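Long-range contact in ABC-type branched-chain amino acid transport systems periplasmic component-like protein (Thermomonospora curvata, PDB 4N03), which probably captures fatty acids as the substrate-binding component of an ABC transporter, and holds a palmitic acid in this structure: residues 49-55 against 305-311. Where two conformers were deposited one is given. Numbering follows the deposited sequence.
Sequences LGKSITQ and DPLDSGV
Residues 49-55 form regular α-helix within helix 47-66, whereas 305-308 is extended and leads into the first turn of helix 309-330. Asp305 (chi1 m) receives two side chains one helical turn apart: Lys51, all-trans, forms a salt bridge from NZ to OD1 (3.1 Å), and Gln55 NE2 donates to OD2 (3.0 Å) while also bonding Tyr298 OH. One water donates to both Gln55 OE1 and Asp305 OD2; another donates to Pro306 O and Ser52 OG (2.8 Å each). Asp308 (chi1 p) is the N-cap of helix 309-330, its OD1 accepting from Val311 N (3.1 Å) and weakly from Gly310 N (2.8 Å), while OD2 takes a 2.6 Å hydrogen bond from Ser52 OG. At Gly310 the backbones close to 4.9 Å between its CA and Ile53 CA; a CB here would crowd Ile53, Ser52 and Asp308. Gly310 O meets Ile53 CA in a CA-H...O contact (3.5 Å). Val311 CG2 packs on Ser52 CB (3.8 Å). In this leucine-binding-family periplasmic protein, the two helix N-terminal regions meet where Leu49 and Gly310 touch the bound palmitic acid. The contact is thus mainly polar: an exposed salt bridge, a buried carboxylate satisfied by helix N-terminus and serine, and tight glycine-mediated packing beside the ligand.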
ATOM      1  N   LEU A  49       8.474  -6.845  -2.275  1.00 11.85           N
ATOM      2  CA  LEU A  49       7.797  -5.807  -1.483  1.00 11.12           C
ATOM      3  C   LEU A  49       7.160  -6.421  -0.256  1.00 10.72           C
ATOM      4  O   LEU A  49       7.265  -5.845   0.826  1.00 11.41           O
ATOM      5  CB  LEU A  49       6.800  -5.022  -2.312  1.00 11.59           C
ATOM      6  CG  LEU A  49       7.499  -4.142  -3.375  1.00 12.49           C
ATOM      7  CD1 LEU A  49       6.506  -3.742  -4.435  1.00 14.75           C
ATOM      8  CD2 LEU A  49       8.129  -2.893  -2.792  1.00 14.92           C
ATOM      9  N   GLY A  50       6.565  -7.595  -0.361  1.00 10.54           N
ATOM     10  CA  GLY A  50       6.043  -8.254   0.819  1.00 11.40           C
ATOM     11  C   GLY A  50       7.148  -8.580   1.811  1.00 11.01           C
ATOM     12  O   GLY A  50       6.971  -8.453   3.023  1.00 11.46           O
ATOM     13  N   LYS A  51       8.310  -9.007   1.324  1.00 11.26           N
ATOM     14  CA  LYS A  51       9.466  -9.225   2.185  1.00 11.32           C
ATOM     15  C   LYS A  51       9.854  -7.976   2.908  1.00 11.77           C
ATOM     16  O   LYS A  51      10.092  -8.000   4.129  1.00 12.41           O
ATOM     17  CB  LYS A  51      10.620  -9.809   1.389  1.00 12.93           C
ATOM     18  CG  LYS A  51      11.816 -10.205   2.230  1.00 14.83           C
ATOM     19  CD  LYS A  51      12.957 -10.781   1.398  1.00 17.16           C
ATOM     20  CE  LYS A  51      14.102 -11.239   2.322  1.00 20.95           C
ATOM     21  NZ  LYS A  51      15.158 -11.890   1.555  1.00 25.87           N
ATOM     22  N   SER A  52       9.940  -6.845   2.194  1.00 10.61           N
ATOM     23  CA  SER A  52      10.337  -5.609   2.825  1.00 12.07           C
ATOM     24  C   SER A  52       9.352  -5.183   3.882  1.00 10.67           C
ATOM     25  O   SER A  52       9.765  -4.714   4.975  1.00 11.61           O
ATOM     26  CB  SER A  52      10.474  -4.515   1.801  1.00 11.42           C
ATOM     27  OG  SER A  52      11.495  -4.786   0.879  1.00 12.70           O
ATOM     28  N   ILE A  53       8.054  -5.247   3.554  1.00 10.35           N
ATOM     29  CA  ILE A  53       7.028  -4.849   4.506  1.00 10.55           C
ATOM     30  C   ILE A  53       7.107  -5.690   5.786  1.00 11.15           C
ATOM     31  O   ILE A  53       7.056  -5.188   6.894  1.00 11.22           O
ATOM     32  CB  ILE A  53       5.632  -4.920   3.867  1.00 10.81           C
ATOM     33  CG1 ILE A  53       5.519  -3.930   2.712  1.00 11.26           C
ATOM     34  CG2 ILE A  53       4.575  -4.631   4.893  1.00 11.38           C
ATOM     35  CD1 ILE A  53       4.352  -4.218   1.794  1.00 11.43           C
ATOM     36  N   THR A  54       7.202  -6.985   5.566  1.00 11.40           N
ATOM     37  CA  THR A  54       7.233  -7.953   6.655  1.00 11.22           C
ATOM     38  C   THR A  54       8.474  -7.754   7.545  1.00 11.56           C
ATOM     39  O   THR A  54       8.363  -7.764   8.762  1.00 12.18           O
ATOM     40  CB  THR A  54       7.170  -9.357   6.100  1.00 11.89           C
ATOM     41  OG1 THR A  54       5.930  -9.499   5.430  1.00 13.53           O
ATOM     42  CG2 THR A  54       7.244 -10.420   7.171  1.00 15.22           C
ATOM     43  N   GLN A  55       9.616  -7.555   6.904  1.00 11.53           N
ATOM     44  CA  GLN A  55      10.832  -7.333   7.659  1.00 11.47           C
ATOM     45  C   GLN A  55      10.815  -6.042   8.394  1.00 12.13           C
ATOM     46  O   GLN A  55      11.349  -5.947   9.519  1.00 12.70           O
ATOM     47  CB  GLN A  55      12.067  -7.424   6.727  1.00 12.55           C
ATOM     48  CG  GLN A  55      12.324  -8.859   6.307  1.00 13.24           C
ATOM     49  CD  GLN A  55      13.621  -9.102   5.554  1.00 13.38           C
ATOM     50  OE1 GLN A  55      14.075 -10.256   5.481  1.00 16.93           O
ATOM     51  NE2 GLN A  55      14.192  -8.090   4.970  1.00 14.62           N
ATOM     52  N   ASP A 305      19.213  -6.653   1.869  1.00 23.18           N
ATOM     53  CA  ASP A 305      17.859  -6.472   1.311  1.00 20.79           C
ATOM     54  C   ASP A 305      17.677  -5.008   0.987  1.00 19.20           C
ATOM     55  O   ASP A 305      17.585  -4.184   1.869  1.00 21.14           O
ATOM     56  CB  ASP A 305      16.779  -6.920   2.289  1.00 21.74           C
ATOM     57  CG  ASP A 305      16.776  -8.400   2.519  1.00 22.51           C
ATOM     58  OD1 ASP A 305      16.740  -9.174   1.511  1.00 30.06           O
ATOM     59  OD2 ASP A 305      16.780  -8.786   3.700  1.00 23.33           O
ATOM     60  N   PRO A 306      17.556  -4.682  -0.276  1.00 21.01           N
ATOM     61  CA  PRO A 306      17.524  -3.276  -0.618  1.00 18.61           C
ATOM     62  C   PRO A 306      16.402  -2.503   0.081  1.00 15.12           C
ATOM     63  O   PRO A 306      15.331  -3.017   0.281  1.00 18.26           O
ATOM     64  CB  PRO A 306      17.294  -3.308  -2.138  1.00 21.54           C
ATOM     65  CG  PRO A 306      17.908  -4.593  -2.574  1.00 22.94           C
ATOM     66  CD  PRO A 306      17.568  -5.547  -1.475  1.00 22.28           C
ATOM     67  N   LEU A 307      16.691  -1.285   0.470  1.00 15.01           N
ATOM     68  CA  LEU A 307      15.670  -0.382   0.950  1.00 13.92           C
ATOM     69  C   LEU A 307      14.660  -0.120  -0.161  1.00 13.44           C
ATOM     70  O   LEU A 307      15.026  -0.068  -1.327  1.00 14.30           O
ATOM     71  CB  LEU A 307      16.265   0.932   1.423  1.00 14.10           C
ATOM     72  CG  LEU A 307      17.152   0.843   2.659  1.00 14.70           C
ATOM     73  CD1 LEU A 307      17.863   2.151   2.828  1.00 17.42           C
ATOM     74  CD2 LEU A 307      16.348   0.532   3.905  1.00 17.55           C
ATOM     75  N   ASP A 308      13.367   0.059   0.173  1.00 12.46           N
ATOM     76  CA  ASP A 308      12.326   0.343  -0.785  1.00 12.18           C
ATOM     77  C   ASP A 308      11.161   0.953  -0.051  1.00 12.48           C
ATOM     78  O   ASP A 308      11.179   1.093   1.174  1.00 12.97           O
ATOM     79  CB  ASP A 308      11.964  -0.904  -1.597  1.00 12.14           C
ATOM     80  CG  ASP A 308      11.333  -2.011  -0.801  1.00 12.36           C
ATOM     81  OD1 ASP A 308      10.610  -1.727   0.179  1.00 13.26           O
ATOM     82  OD2 ASP A 308      11.518  -3.190  -1.195  1.00 13.95           O
ATOM     83  N   SER A 309      10.122   1.312  -0.795  1.00 13.46           N
ATOM     84  CA  SER A 309       9.009   2.037  -0.203  0.70 14.30           C
ATOM     85  C   SER A 309       8.143   1.088   0.646  1.00 12.69           C
ATOM     86  O   SER A 309       7.407   1.535   1.516  1.00 13.25           O
ATOM     87  CB  SER A 309       8.245   2.756  -1.287  0.70 15.00           C
ATOM     88  OG  SER A 309       9.042   3.789  -1.844  0.70 12.87           O
ATOM     89  N   GLY A 310       8.263  -0.231   0.448  1.00 12.40           N
ATOM     90  CA  GLY A 310       7.632  -1.184   1.314  1.00 11.11           C
ATOM     91  C   GLY A 310       8.182  -1.174   2.731  1.00 10.59           C
ATOM     92  O   GLY A 310       7.472  -1.451   3.704  1.00 11.54           O
ATOM     93  N   VAL A 311       9.473  -0.855   2.888  1.00 10.50           N
ATOM     94  CA  VAL A 311      10.049  -0.710   4.217  1.00 10.70           C
ATOM     95  C   VAL A 311       9.275   0.369   5.003  1.00 10.22           C
ATOM     96  O   VAL A 311       8.952   0.196   6.167  1.00 10.88           O
ATOM     97  CB  VAL A 311      11.568  -0.423   4.149  1.00 11.04           C
ATOM     98  CG1 VAL A 311      12.139  -0.158   5.547  1.00 11.94           C
ATOM     99  CG2 VAL A 311      12.309  -1.587   3.485  1.00 12.33           C
TER
HETATM  100  O   HOH W   1      14.064  -4.962   1.863  1.00 13.89           O
HETATM  101  O   HOH W   2      16.556 -11.230   5.332  1.00 31.79           O